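Local coordinates for putative tryptophan halogenase (Xanthomonas campestris pv. campestris, PDB 6Y1W), which is a flavin-dependent halogenase, crystallised without its cofactor, that probably binds FAD and uses it to halogenate an aromatic substrate, at residues R17-A22 with R41-T46; A83-F88 with A167-R172; V235-W240 with N323-V328; R327-N332 with V372-Y377; I351-R356 with E383-I388. All coordinates share one frame; numbering follows the deposited sequence.

Contact 1: R17-A22 with R41-T46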
# COMPACT_ATOMS: atom_id res chain seq x y z
N ARG A 17 7.86 20.55 23.61
CA ARG A 17 6.74 20.97 24.44
C ARG A 17 6.01 22.18 23.91
O ARG A 17 4.88 22.42 24.35
CB ARG A 17 7.21 21.29 25.87
CG ARG A 17 7.59 20.06 26.66
CD ARG A 17 6.41 19.13 26.91
NE ARG A 17 6.52 17.91 26.10
CZ ARG A 17 7.24 16.84 26.44
NH1 ARG A 17 7.29 15.79 25.63
NH2 ARG A 17 7.91 16.82 27.59
N ARG A 18 6.63 22.97 23.03
CA ARG A 18 6.03 24.19 22.52
C ARG A 18 6.05 24.11 21.00
O ARG A 18 7.12 23.91 20.41
CB ARG A 18 6.78 25.44 23.01
CG ARG A 18 6.84 25.58 24.56
CD ARG A 18 7.94 26.57 25.01
NE ARG A 18 9.21 26.19 24.41
CZ ARG A 18 10.32 26.91 24.45
NH1 ARG A 18 10.33 28.08 25.09
NH2 ARG A 18 11.43 26.47 23.84
N VAL A 19 4.88 24.23 20.39
CA VAL A 19 4.75 24.21 18.93
C VAL A 19 4.26 25.58 18.48
O VAL A 19 3.26 26.08 18.99
CB VAL A 19 3.80 23.12 18.45
CG1 VAL A 19 3.68 23.13 16.90
CG2 VAL A 19 4.26 21.74 18.93
N VAL A 20 4.96 26.16 17.51
CA VAL A 20 4.61 27.48 17.00
C VAL A 20 4.22 27.30 15.52
O VAL A 20 5.01 26.76 14.74
CB VAL A 20 5.76 28.47 17.16
CG1 VAL A 20 5.39 29.78 16.49
CG2 VAL A 20 6.06 28.68 18.64
N ILE A 21 3.03 27.75 15.17
CA ILE A 21 2.50 27.65 13.80
C ILE A 21 2.58 29.05 13.19
O ILE A 21 1.97 30.00 13.69
CB ILE A 21 1.05 27.13 13.80
CG1 ILE A 21 1.05 25.73 14.41
CG2 ILE A 21 0.47 27.07 12.37
CD1 ILE A 21 -0.34 25.17 14.72
N ALA A 22 3.36 29.19 12.13
CA ALA A 22 3.52 30.49 11.46
C ALA A 22 2.56 30.55 10.28
O ALA A 22 2.72 29.79 9.33
CB ALA A 22 4.96 30.69 11.00
N ARG A 41 -3.28 18.74 25.43
CA ARG A 41 -3.09 18.65 26.89
C ARG A 41 -1.62 18.60 27.26
O ARG A 41 -1.26 18.85 28.43
CB ARG A 41 -3.78 17.41 27.46
CG ARG A 41 -5.28 17.54 27.38
CD ARG A 41 -5.97 16.20 27.70
NE ARG A 41 -5.47 15.59 28.93
CZ ARG A 41 -6.15 15.61 30.07
NH1 ARG A 41 -7.34 16.21 30.12
NH2 ARG A 41 -5.65 15.04 31.17
N GLN A 42 -0.76 18.29 26.30
CA GLN A 42 0.66 18.15 26.59
C GLN A 42 1.52 19.21 25.95
O GLN A 42 2.68 19.35 26.33
CB GLN A 42 1.18 16.79 26.08
CG GLN A 42 0.48 15.65 26.70
CD GLN A 42 1.08 14.29 26.41
OE1 GLN A 42 0.87 13.38 27.21
NE2 GLN A 42 1.78 14.11 25.27
N LEU A 43 0.99 19.96 24.99
CA LEU A 43 1.78 20.94 24.27
C LEU A 43 1.23 22.33 24.47
O LEU A 43 0.02 22.52 24.60
CB LEU A 43 1.78 20.64 22.75
CG LEU A 43 2.29 19.28 22.30
CD1 LEU A 43 2.04 19.23 20.80
CD2 LEU A 43 3.76 19.15 22.58
N GLN A 44 2.12 23.31 24.46
CA GLN A 44 1.71 24.70 24.30
C GLN A 44 1.75 25.01 22.82
O GLN A 44 2.81 24.92 22.20
CB GLN A 44 2.63 25.64 25.07
CG GLN A 44 2.23 27.12 24.90
CD GLN A 44 3.16 28.07 25.62
OE1 GLN A 44 4.10 27.65 26.31
NE2 GLN A 44 2.91 29.38 25.47
N ILE A 45 0.59 25.33 22.25
CA ILE A 45 0.48 25.55 20.81
C ILE A 45 0.10 26.99 20.58
O ILE A 45 -0.94 27.45 21.07
CB ILE A 45 -0.56 24.62 20.18
CG1 ILE A 45 -0.23 23.17 20.52
CG2 ILE A 45 -0.60 24.83 18.63
CD1 ILE A 45 -1.40 22.19 20.35
N THR A 46 0.92 27.69 19.79
CA THR A 46 0.70 29.09 19.45
C THR A 46 0.64 29.25 17.95
O THR A 46 1.49 28.70 17.24
CB THR A 46 1.84 29.93 20.01
OG1 THR A 46 1.92 29.72 21.44
CG2 THR A 46 1.67 31.41 19.63
O HOH W 1 3.87 22.10 27.38
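Gln44 N donates to Arg17 O at 2.9 Å, and Val19 N answers by donating to Gln44 O. Thr46 N then bonds Val19 O, and Ile21 N bonds Thr46 O at 2.7 Å, so the two strands share four nearly straight backbone bonds in parallel register. CA-H...O contacts reinforce them, the shortest from Arg18 CA to Gln44 O at 3.3 Å. Where the pairing begins, a water donates to both Arg17 O and Gln42 O, giving Arg17 O a second donor. Side chains alternate across the sheet. On one face Arg18 and Gln44 are neighbours, and the Arg18 guanidinium goes on to salt bridges with Asp216 and Glu214. On the other, Val19 CG2 meets Leu43 CD1 at 3.8 Å; CG1 stands anti to the backbone N (chi1 180°), which leaves CG2 beside that nitrogen. Ile21 CD1 reaches Ile45 CG2 at 3.9 Å, and helix 25-39 covers this apolar face through Leu35 and Ala32. The strands are the parallel arms of a beta-alpha-beta unit, consistent with a Rossmann-type dinucleotide-binding fold, whose glycine-rich turn follows Ala22. Backbone bonds fix the register, while apolar branches seat the crossover helix beside the predicted FAD site.

Contact 2: A83-F88 with A167-R172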
# COMPACT_ATOMS: atom_id res chain seq x y z
N ALA A 83 -21.64 25.44 8.27
CA ALA A 83 -20.79 26.56 8.62
C ALA A 83 -19.89 27.02 7.48
O ALA A 83 -19.38 28.14 7.55
CB ALA A 83 -19.88 26.17 9.80
N THR A 84 -19.74 26.21 6.42
CA THR A 84 -18.81 26.56 5.36
C THR A 84 -19.51 26.69 4.02
O THR A 84 -18.86 26.68 2.99
CB THR A 84 -17.67 25.53 5.27
OG1 THR A 84 -18.21 24.25 5.01
CG2 THR A 84 -16.85 25.50 6.60
N GLN A 85 -20.85 26.86 4.04
CA GLN A 85 -21.65 26.98 2.80
C GLN A 85 -21.46 25.77 1.88
O GLN A 85 -21.59 25.89 0.64
CB GLN A 85 -21.35 28.29 2.05
CG GLN A 85 -21.65 29.55 2.90
CD GLN A 85 -23.14 29.86 2.89
OE1 GLN A 85 -23.84 29.65 1.89
NE2 GLN A 85 -23.65 30.33 4.04
N ALA A 86 -21.21 24.59 2.46
CA ALA A 86 -20.67 23.48 1.66
C ALA A 86 -21.75 22.70 0.92
O ALA A 86 -22.90 22.61 1.35
CB ALA A 86 -19.87 22.51 2.54
N THR A 87 -21.35 22.09 -0.20
CA THR A 87 -22.20 21.15 -0.92
C THR A 87 -21.45 19.83 -1.10
O THR A 87 -20.25 19.74 -0.80
CB THR A 87 -22.64 21.69 -2.31
OG1 THR A 87 -21.49 21.83 -3.15
CG2 THR A 87 -23.34 23.10 -2.18
N PHE A 88 -22.13 18.83 -1.61
CA PHE A 88 -21.48 17.55 -1.83
C PHE A 88 -20.85 17.46 -3.22
O PHE A 88 -21.32 18.08 -4.19
CB PHE A 88 -22.48 16.39 -1.64
CG PHE A 88 -22.93 16.24 -0.22
CD1 PHE A 88 -22.10 15.58 0.72
CD2 PHE A 88 -24.13 16.77 0.21
CE1 PHE A 88 -22.48 15.46 2.05
CE2 PHE A 88 -24.51 16.65 1.57
CZ PHE A 88 -23.69 16.00 2.47
N ALA A 167 -13.36 28.12 1.69
CA ALA A 167 -12.13 27.87 2.46
C ALA A 167 -11.92 28.86 3.59
O ALA A 167 -11.39 28.49 4.64
CB ALA A 167 -10.92 27.90 1.52
N GLY A 168 -12.33 30.12 3.40
CA GLY A 168 -12.16 31.08 4.47
C GLY A 168 -13.05 30.76 5.65
O GLY A 168 -12.63 30.86 6.80
N LEU A 169 -14.31 30.38 5.37
CA LEU A 169 -15.20 29.96 6.44
C LEU A 169 -14.70 28.69 7.09
O LEU A 169 -14.86 28.51 8.29
CB LEU A 169 -16.62 29.73 5.91
CG LEU A 169 -17.34 31.02 5.46
CD1 LEU A 169 -18.66 30.71 4.84
CD2 LEU A 169 -17.48 31.97 6.66
N TYR A 170 -14.10 27.78 6.32
CA TYR A 170 -13.57 26.55 6.90
C TYR A 170 -12.43 26.86 7.87
O TYR A 170 -12.39 26.34 9.00
CB TYR A 170 -13.11 25.60 5.77
CG TYR A 170 -12.57 24.25 6.22
CD1 TYR A 170 -13.24 23.50 7.19
CD2 TYR A 170 -11.37 23.74 5.71
CE1 TYR A 170 -12.77 22.26 7.60
CE2 TYR A 170 -10.89 22.50 6.11
CZ TYR A 170 -11.60 21.77 7.05
OH TYR A 170 -11.12 20.54 7.46
N ALA A 171 -11.50 27.74 7.46
CA ALA A 171 -10.43 28.15 8.37
C ALA A 171 -10.98 28.79 9.65
O ALA A 171 -10.41 28.60 10.72
CB ALA A 171 -9.46 29.11 7.66
N ARG A 172 -12.05 29.60 9.54
CA ARG A 172 -12.61 30.23 10.73
C ARG A 172 -13.26 29.19 11.64
O ARG A 172 -13.12 29.27 12.87
CB ARG A 172 -13.62 31.32 10.33
CG ARG A 172 -14.05 32.21 11.51
CD ARG A 172 -12.88 33.11 11.95
NE ARG A 172 -13.13 33.82 13.21
CZ ARG A 172 -13.14 33.25 14.41
NH1 ARG A 172 -12.92 31.95 14.51
NH2 ARG A 172 -13.38 33.97 15.50
O HOH W 2 -17.18 29.28 9.61
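Thr84 turns its methyl onto the backbone of Tyr170, in the first turn of helix 167-180, where residues 83-85, ahead of strand 87-89, pack against the start of that helix. Strand 87-89 and strand 162-166, which runs directly into helix 167-180, are neighbours in a small antiparallel sheet, so the contact joins the approach to one strand to the helix that leaves its neighbour. Thr84 CG2 lies anti to its carbonyl carbon and comes within 3.5 Å of Tyr170 CA and 3.8 Å of Tyr170 CB. Its hydroxyl has a different task: OG1 bonds Phe80 O. The tyrosine ring is directed elsewhere, CG being anti to the backbone N (chi1 -178°), and its OH bonds His70. Leu169 has its CB directed toward residues 83-85, 3.6 Å from Ala83 O. Farther out, its CD1 touches Gln85 CG at 3.7 Å, the two side chains meeting at a slant. Only CG of the Gln85 side chain comes this near Leu169; its NE2 bonds Pro503 O. Tyr170 also lies close to the predicted FAD-binding residues Thr26 and Ile351. No direct hydrogen bond crosses between the segments; instead one water donates to both backbones, 2.8 Å from Leu169 O and 3.2 Å from Ala83 O.

Contact 3: V235-W240 with N323-V328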
# COMPACT_ATOMS: atom_id res chain seq x y z
N VAL A 235 15.70 25.87 2.18
CA VAL A 235 15.40 24.63 1.48
C VAL A 235 14.83 25.02 0.12
O VAL A 235 13.87 25.80 0.05
CB VAL A 235 14.39 23.78 2.27
CG1 VAL A 235 14.10 22.50 1.54
CG2 VAL A 235 14.89 23.53 3.72
N GLY A 236 15.47 24.58 -0.94
CA GLY A 236 14.99 24.88 -2.27
C GLY A 236 13.82 23.99 -2.65
O GLY A 236 13.39 23.11 -1.89
N SER A 237 13.32 24.17 -3.89
CA SER A 237 12.23 23.36 -4.41
C SER A 237 12.56 22.83 -5.79
O SER A 237 13.36 23.42 -6.51
CB SER A 237 10.94 24.17 -4.43
OG SER A 237 10.77 24.78 -3.16
N GLU A 238 11.94 21.68 -6.12
CA GLU A 238 12.12 20.99 -7.40
C GLU A 238 11.20 21.67 -8.40
O GLU A 238 10.04 21.92 -8.07
CB GLU A 238 11.80 19.50 -7.28
CG GLU A 238 12.33 18.62 -8.43
CD GLU A 238 11.64 17.24 -8.55
OE1 GLU A 238 10.99 16.76 -7.59
OE2 GLU A 238 11.73 16.63 -9.64
N ASP A 239 11.73 22.04 -9.56
CA ASP A 239 10.96 22.75 -10.58
C ASP A 239 10.25 21.74 -11.47
O ASP A 239 10.90 20.91 -12.13
CB ASP A 239 11.92 23.62 -11.39
CG ASP A 239 11.26 24.37 -12.50
OD1 ASP A 239 10.01 24.50 -12.55
OD2 ASP A 239 12.01 24.88 -13.35
N TRP A 240 8.92 21.82 -11.53
CA TRP A 240 8.17 20.90 -12.37
C TRP A 240 7.60 21.59 -13.60
O TRP A 240 6.82 20.98 -14.33
CB TRP A 240 7.05 20.23 -11.57
CG TRP A 240 7.51 19.24 -10.51
CD1 TRP A 240 8.72 18.60 -10.44
CD2 TRP A 240 6.75 18.78 -9.38
NE1 TRP A 240 8.75 17.77 -9.33
CE2 TRP A 240 7.55 17.86 -8.67
CE3 TRP A 240 5.46 19.06 -8.91
CZ2 TRP A 240 7.12 17.22 -7.51
CZ3 TRP A 240 5.03 18.41 -7.76
CH2 TRP A 240 5.86 17.51 -7.08
N ASN A 323 5.64 22.65 -8.08
CA ASN A 323 6.91 22.37 -7.39
C ASN A 323 6.71 21.52 -6.15
O ASN A 323 5.60 21.41 -5.59
CB ASN A 323 7.59 23.68 -7.00
CG ASN A 323 7.00 24.25 -5.72
OD1 ASN A 323 7.43 23.92 -4.61
ND2 ASN A 323 5.96 25.07 -5.87
N GLN A 324 7.82 20.97 -5.65
CA GLN A 324 7.86 20.35 -4.33
C GLN A 324 9.11 20.83 -3.62
O GLN A 324 10.18 20.87 -4.23
CB GLN A 324 7.80 18.80 -4.38
CG GLN A 324 9.14 18.02 -4.62
CD GLN A 324 9.07 16.51 -4.30
OE1 GLN A 324 8.86 16.10 -3.15
NE2 GLN A 324 9.27 15.68 -5.33
N ARG A 325 8.95 21.24 -2.37
CA ARG A 325 10.10 21.55 -1.52
C ARG A 325 10.99 20.31 -1.46
O ARG A 325 10.48 19.19 -1.37
CB ARG A 325 9.56 21.94 -0.14
CG ARG A 325 10.44 22.72 0.80
CD ARG A 325 10.86 24.08 0.29
NE ARG A 325 9.84 25.11 0.18
CZ ARG A 325 10.13 26.40 0.01
NH1 ARG A 325 9.17 27.29 -0.11
NH2 ARG A 325 11.41 26.81 -0.05
N HIS A 326 12.31 20.50 -1.55
CA HIS A 326 13.20 19.33 -1.58
C HIS A 326 13.06 18.49 -0.32
O HIS A 326 13.14 17.25 -0.37
CB HIS A 326 14.65 19.75 -1.74
CG HIS A 326 14.96 20.20 -3.13
ND1 HIS A 326 14.65 19.45 -4.24
CD2 HIS A 326 15.52 21.34 -3.59
CE1 HIS A 326 15.03 20.09 -5.32
NE2 HIS A 326 15.56 21.25 -4.96
N ARG A 327 12.94 19.14 0.84
CA ARG A 327 12.64 18.46 2.08
C ARG A 327 11.52 19.24 2.75
O ARG A 327 11.57 20.46 2.77
CB ARG A 327 13.90 18.40 2.98
CG ARG A 327 15.02 17.60 2.33
CD ARG A 327 16.33 17.69 3.12
NE ARG A 327 16.83 19.05 3.28
CZ ARG A 327 17.35 19.79 2.30
NH1 ARG A 327 17.44 19.29 1.06
NH2 ARG A 327 17.78 21.02 2.55
N VAL A 328 10.49 18.54 3.21
CA VAL A 328 9.41 19.28 3.85
C VAL A 328 9.65 19.42 5.35
O VAL A 328 9.12 20.36 5.96
CB VAL A 328 8.05 18.64 3.56
CG1 VAL A 328 7.70 18.89 2.10
CG2 VAL A 328 8.05 17.16 3.82
O HOH W 3 8.30 25.08 -2.45
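An antiparallel strand pair at the surface joins Glu238 to Gln324 and Ser237 to Arg325. Glu238 N donates to Gln324 O at 2.7 Å, and the return bond from Gln324 N to Glu238 O is weak. Gln324 NE2 reaches Glu238 OE1 at 3.0 Å in one of two conformers of the glutamine, so that bond is doubtful. Beyond the strands, His326 N bonds Gly236 O almost straight, and the imidazole lays one face over Ser237 C and Glu238 N. Strand 323-325 is the middle member of a three-stranded sheet, with strand 341-342 on its other edge. Arg325 bends at chi2 and chi3, and NH2 meets Val235 O at 2.7 Å, in the guanidinium plane. A water donates to Asn323 OD1, while Asn323 ND2 bonds Thr321 O. Trp240 places a face over the backbone at Asn323 C and Gln324 N, its CZ2 3.6 Å from Gln324 CB. Val235 CG1 packs 3.5 Å from Arg327 O, a buried carbonyl with no polar partner in the model.

Contact 4: R327-N332 with V372-Y377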
# COMPACT_ATOMS: atom_id res chain seq x y z
N ARG A 327 12.94 19.14 0.84
CA ARG A 327 12.64 18.46 2.08
C ARG A 327 11.52 19.24 2.75
O ARG A 327 11.57 20.46 2.77
CB ARG A 327 13.90 18.40 2.98
CG ARG A 327 15.02 17.60 2.33
CD ARG A 327 16.33 17.69 3.12
NE ARG A 327 16.83 19.05 3.28
CZ ARG A 327 17.35 19.79 2.30
NH1 ARG A 327 17.44 19.29 1.06
NH2 ARG A 327 17.78 21.02 2.55
N VAL A 328 10.49 18.54 3.21
CA VAL A 328 9.41 19.28 3.85
C VAL A 328 9.65 19.42 5.35
O VAL A 328 9.12 20.36 5.96
CB VAL A 328 8.05 18.64 3.56
CG1 VAL A 328 7.70 18.89 2.10
CG2 VAL A 328 8.05 17.16 3.82
N TRP A 329 10.48 18.56 5.93
CA TRP A 329 10.87 18.66 7.33
C TRP A 329 12.37 18.92 7.33
O TRP A 329 13.14 18.08 6.84
CB TRP A 329 10.55 17.38 8.09
CG TRP A 329 10.72 17.48 9.61
CD1 TRP A 329 11.48 18.36 10.31
CD2 TRP A 329 10.09 16.64 10.57
NE1 TRP A 329 11.37 18.12 11.66
CE2 TRP A 329 10.54 17.06 11.85
CE3 TRP A 329 9.21 15.57 10.47
CZ2 TRP A 329 10.10 16.47 13.02
CZ3 TRP A 329 8.78 14.94 11.66
CH2 TRP A 329 9.25 15.40 12.91
N GLU A 330 12.76 20.07 7.84
CA GLU A 330 14.18 20.45 7.89
C GLU A 330 14.44 20.92 9.31
O GLU A 330 13.78 21.85 9.78
CB GLU A 330 14.48 21.55 6.86
CG GLU A 330 15.86 22.17 6.96
CD GLU A 330 16.89 21.36 6.22
OE1 GLU A 330 16.52 20.28 5.70
OE2 GLU A 330 18.06 21.79 6.19
N LYS A 331 15.41 20.28 9.99
CA LYS A 331 15.71 20.63 11.39
C LYS A 331 14.41 20.58 12.20
O LYS A 331 13.77 19.54 12.24
CB LYS A 331 16.39 21.99 11.48
CG LYS A 331 17.70 22.09 10.62
CD LYS A 331 18.58 23.27 11.01
CE LYS A 331 19.93 23.24 10.26
NZ LYS A 331 20.41 21.85 10.19
N ASN A 332 14.03 21.67 12.86
CA ASN A 332 12.82 21.67 13.68
C ASN A 332 11.67 22.43 13.03
O ASN A 332 10.82 23.01 13.72
CB ASN A 332 13.08 22.22 15.09
CG ASN A 332 13.47 23.71 15.09
OD1 ASN A 332 13.99 24.24 14.12
ND2 ASN A 332 13.17 24.38 16.19
N VAL A 372 16.34 10.31 11.95
CA VAL A 372 15.73 9.17 11.28
C VAL A 372 14.24 9.41 11.07
O VAL A 372 13.67 8.98 10.06
CB VAL A 372 15.99 7.83 12.02
CG1 VAL A 372 15.23 7.72 13.33
CG2 VAL A 372 15.58 6.65 11.12
N ASP A 373 13.59 10.09 12.03
CA ASP A 373 12.18 10.45 11.86
C ASP A 373 12.00 11.47 10.75
O ASP A 373 11.07 11.37 9.93
CB ASP A 373 11.61 11.01 13.17
CG ASP A 373 11.44 9.96 14.26
OD1 ASP A 373 11.61 8.75 14.02
OD2 ASP A 373 11.09 10.36 15.38
N ILE A 374 12.88 12.47 10.70
CA ILE A 374 12.81 13.49 9.64
C ILE A 374 12.98 12.83 8.28
O ILE A 374 12.25 13.13 7.32
CB ILE A 374 13.89 14.56 9.89
CG1 ILE A 374 13.62 15.36 11.19
CG2 ILE A 374 14.05 15.53 8.65
CD1 ILE A 374 14.77 16.25 11.61
N ALA A 375 13.94 11.91 8.18
CA ALA A 375 14.21 11.26 6.90
C ALA A 375 13.03 10.43 6.42
O ALA A 375 12.70 10.42 5.22
CB ALA A 375 15.47 10.38 7.03
N GLU A 376 12.39 9.69 7.33
CA GLU A 376 11.23 8.88 6.96
C GLU A 376 10.08 9.79 6.52
O GLU A 376 9.43 9.52 5.50
CB GLU A 376 10.82 8.01 8.14
CG GLU A 376 9.50 7.24 8.01
CD GLU A 376 9.52 6.11 6.99
OE1 GLU A 376 10.61 5.59 6.70
OE2 GLU A 376 8.43 5.76 6.47
N TYR A 377 9.87 10.88 7.26
CA TYR A 377 8.80 11.82 6.92
C TYR A 377 8.99 12.37 5.51
O TYR A 377 8.07 12.35 4.70
CB TYR A 377 8.76 12.94 7.96
CG TYR A 377 7.60 13.92 7.80
CD1 TYR A 377 7.68 14.96 6.89
CD2 TYR A 377 6.45 13.80 8.57
CE1 TYR A 377 6.61 15.85 6.72
CE2 TYR A 377 5.36 14.71 8.40
CZ TYR A 377 5.49 15.74 7.49
OH TYR A 377 4.46 16.65 7.29
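Trp329 meets Tyr377 edge to face, a T-shaped pair with the six-membered indole ring turned edge-on to the phenol face, centroids 5.3 Å apart and planes at 84°; CE3 comes closest, 3.5 Å from Tyr377 CG. A CH-pi contact is made by Ile374, whose CG1 stands 3.5 Å from the centroid of the five-membered ring, almost on its normal. Trp329 CG lies anti to the backbone N (chi1 -171°), which sets it 3.9 Å from Ile374 CG1. Among apolar contacts, Val328 CG2 reaches Tyr377 CE1 at 3.5 Å, near the plane of the ring. Two isoleucine carbons pack on carbonyl oxygens, Ile374 CG2 3.3 Å from Trp329 O and Ile374 CD1 near Lys331 O. Strand 329-330 is an edge strand of the large mixed sheet that includes the strands of the probable FAD-binding fold, and helix 371-397 packs on it here, with Leu361 of helix 350-363 beside both rings. Asp373 forms a salt bridge with Arg431 of the second subunit. No hydrogen bond crosses, so ring geometry and apolar contact join strand to helix; the indole NH is met weakly by Lys331 O in its own segment, the hydroxyl by Gly357 O.

Contact 5: I351-R356 with E383-I388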
# COMPACT_ATOMS: atom_id res chain seq x y z
N ILE A 351 -6.16 20.86 -0.23
CA ILE A 351 -6.46 20.58 1.18
C ILE A 351 -6.00 19.18 1.58
O ILE A 351 -5.53 18.99 2.71
CB ILE A 351 -7.96 20.84 1.43
CG1 ILE A 351 -8.14 22.35 1.60
CG2 ILE A 351 -8.46 20.09 2.70
CD1 ILE A 351 -9.60 22.78 1.67
N HIS A 352 -6.07 18.22 0.67
CA HIS A 352 -5.58 16.87 0.94
C HIS A 352 -4.10 16.88 1.29
O HIS A 352 -3.65 16.17 2.20
CB HIS A 352 -5.85 16.00 -0.28
CG HIS A 352 -5.13 14.70 -0.24
ND1 HIS A 352 -5.63 13.59 0.41
CD2 HIS A 352 -3.95 14.32 -0.79
CE1 HIS A 352 -4.79 12.58 0.26
NE2 HIS A 352 -3.76 12.99 -0.47
N LEU A 353 -3.31 17.66 0.54
CA LEU A 353 -1.88 17.66 0.81
C LEU A 353 -1.56 18.32 2.14
O LEU A 353 -0.61 17.90 2.80
CB LEU A 353 -1.12 18.36 -0.32
CG LEU A 353 -1.03 17.44 -1.54
CD1 LEU A 353 -0.67 18.28 -2.78
CD2 LEU A 353 -0.05 16.28 -1.36
N ILE A 354 -2.35 19.32 2.56
CA ILE A 354 -2.22 19.84 3.92
C ILE A 354 -2.52 18.74 4.94
O ILE A 354 -1.76 18.51 5.89
CB ILE A 354 -3.15 21.05 4.12
CG1 ILE A 354 -2.69 22.22 3.25
CG2 ILE A 354 -3.09 21.48 5.61
CD1 ILE A 354 -3.74 23.36 3.15
N GLN A 355 -3.66 18.06 4.76
CA GLN A 355 -4.06 17.02 5.69
C GLN A 355 -3.01 15.93 5.78
O GLN A 355 -2.68 15.47 6.88
CB GLN A 355 -5.39 16.41 5.24
CG GLN A 355 -5.68 15.07 5.92
CD GLN A 355 -7.04 14.52 5.52
OE1 GLN A 355 -7.92 15.28 5.03
NE2 GLN A 355 -7.25 13.23 5.76
N ARG A 356 -2.45 15.50 4.62
CA ARG A 356 -1.42 14.45 4.69
C ARG A 356 -0.21 14.90 5.50
O ARG A 356 0.35 14.13 6.28
CB ARG A 356 -0.96 14.03 3.29
CG ARG A 356 -2.04 13.33 2.47
CD ARG A 356 -2.49 11.99 3.11
NE ARG A 356 -1.32 11.15 3.31
CZ ARG A 356 -1.05 10.48 4.43
NH1 ARG A 356 -1.88 10.55 5.48
NH2 ARG A 356 0.06 9.74 4.50
N GLU A 383 7.44 10.65 -2.06
CA GLU A 383 6.79 9.62 -2.86
C GLU A 383 5.34 9.97 -3.13
O GLU A 383 4.84 9.78 -4.25
CB GLU A 383 6.89 8.26 -2.17
CG GLU A 383 8.27 7.66 -2.39
CD GLU A 383 8.62 6.52 -1.47
OE1 GLU A 383 7.74 6.02 -0.75
OE2 GLU A 383 9.81 6.12 -1.48
N GLU A 384 4.63 10.47 -2.12
CA GLU A 384 3.21 10.77 -2.32
C GLU A 384 3.01 11.90 -3.32
O GLU A 384 2.11 11.82 -4.17
CB GLU A 384 2.55 11.12 -0.99
CG GLU A 384 2.32 9.89 -0.12
CD GLU A 384 1.67 10.29 1.22
OE1 GLU A 384 0.82 11.21 1.22
OE2 GLU A 384 1.99 9.68 2.24
N ILE A 385 3.84 12.95 -3.26
CA ILE A 385 3.58 14.11 -4.11
C ILE A 385 3.98 13.79 -5.55
O ILE A 385 3.34 14.28 -6.50
CB ILE A 385 4.29 15.37 -3.58
CG1 ILE A 385 3.81 16.61 -4.33
CG2 ILE A 385 5.83 15.30 -3.69
CD1 ILE A 385 2.42 16.76 -4.26
N ALA A 386 5.02 12.99 -5.75
CA ALA A 386 5.44 12.67 -7.10
C ALA A 386 4.36 11.88 -7.80
O ALA A 386 4.13 12.05 -9.01
CB ALA A 386 6.75 11.89 -7.08
N HIS A 387 3.67 11.01 -7.06
CA HIS A 387 2.56 10.26 -7.64
C HIS A 387 1.42 11.20 -8.06
O HIS A 387 0.80 11.01 -9.13
CB HIS A 387 2.04 9.24 -6.64
CG HIS A 387 0.65 8.84 -6.94
ND1 HIS A 387 0.36 7.98 -7.97
CD2 HIS A 387 -0.54 9.26 -6.43
CE1 HIS A 387 -0.96 7.84 -8.06
NE2 HIS A 387 -1.52 8.60 -7.14
N ILE A 388 1.07 12.17 -7.21
CA ILE A 388 0.02 13.10 -7.60
C ILE A 388 0.47 13.96 -8.79
O ILE A 388 -0.30 14.18 -9.74
CB ILE A 388 -0.39 13.95 -6.39
CG1 ILE A 388 -1.03 13.05 -5.33
CG2 ILE A 388 -1.39 14.98 -6.74
CD1 ILE A 388 -1.15 13.77 -3.91
O HOH W 4 -1.35 11.36 -0.93
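The Arg356 guanidinium and the Glu384 carboxylate meet edge to edge, their planes 18° apart. Arg356 grips side-on with two nitrogens: NE donates to OE1 of Glu384 at 3.0 Å, and NH2 donates to OE2 of Glu384 at the same distance. Both bonds are nearly straight and use the syn sides of the carboxylate, and both acceptors lie close to the guanidinium plane. The His352 ring carries Arg356 CG over one face and a water in plane at its edge. That water is 2.9 Å from His352 NE2 and donates to Glu384 OE1, while His352 ND1 bonds Ser65. Arg356 reaches the glutamate through bends at chi2 (-63°) and chi3; Glu384 is extended beyond CG. Beside the ion pair, Leu353 CD1 meets Ile385 CD1 at 3.7 Å, and Leu353 CD2 touches both Ile385 CD1 and Ile388 CD1, the latter also at 3.7 Å. Helices 350-363 and 371-397 run antiparallel here, their segment axes 11.9 Å apart at closest approach, so the contact is made between side-chain ends. Ile351, a predicted FAD-binding residue, begins segment 351-356, and Arg356 NH1 makes a salt bridge to a bound MES molecule, probably from the crystallisation liquor. The paired charges would probably offset each other locally, and the two-point grip should fix the rotation of both flat groups beside an apolar cluster.

How the contacts relate
Contact 1 comes first along the chain, contact 2 follows, and the other three draw on later segments, those of contacts 4 and 5 alternating. Contacts 3, 4 and 5 form a group: contacts 3 and 4 share Arg327 and Val328, contacts 3 and 5 touch through Trp240, Gln324 and Ile385, and contacts 4 and 5 both use helix 371-397, their centres about 16 Å apart. Contact 1 reaches the same large sheet as contact 4, and both meet the second subunit. Contact 2 touches none of the others; its nearest is contact 5, about 5 Å away at the nearest atoms and about 21 Å between centres. Helix 371-397 thus ties the small sheet of contact 3 to the probable dinucleotide-binding region.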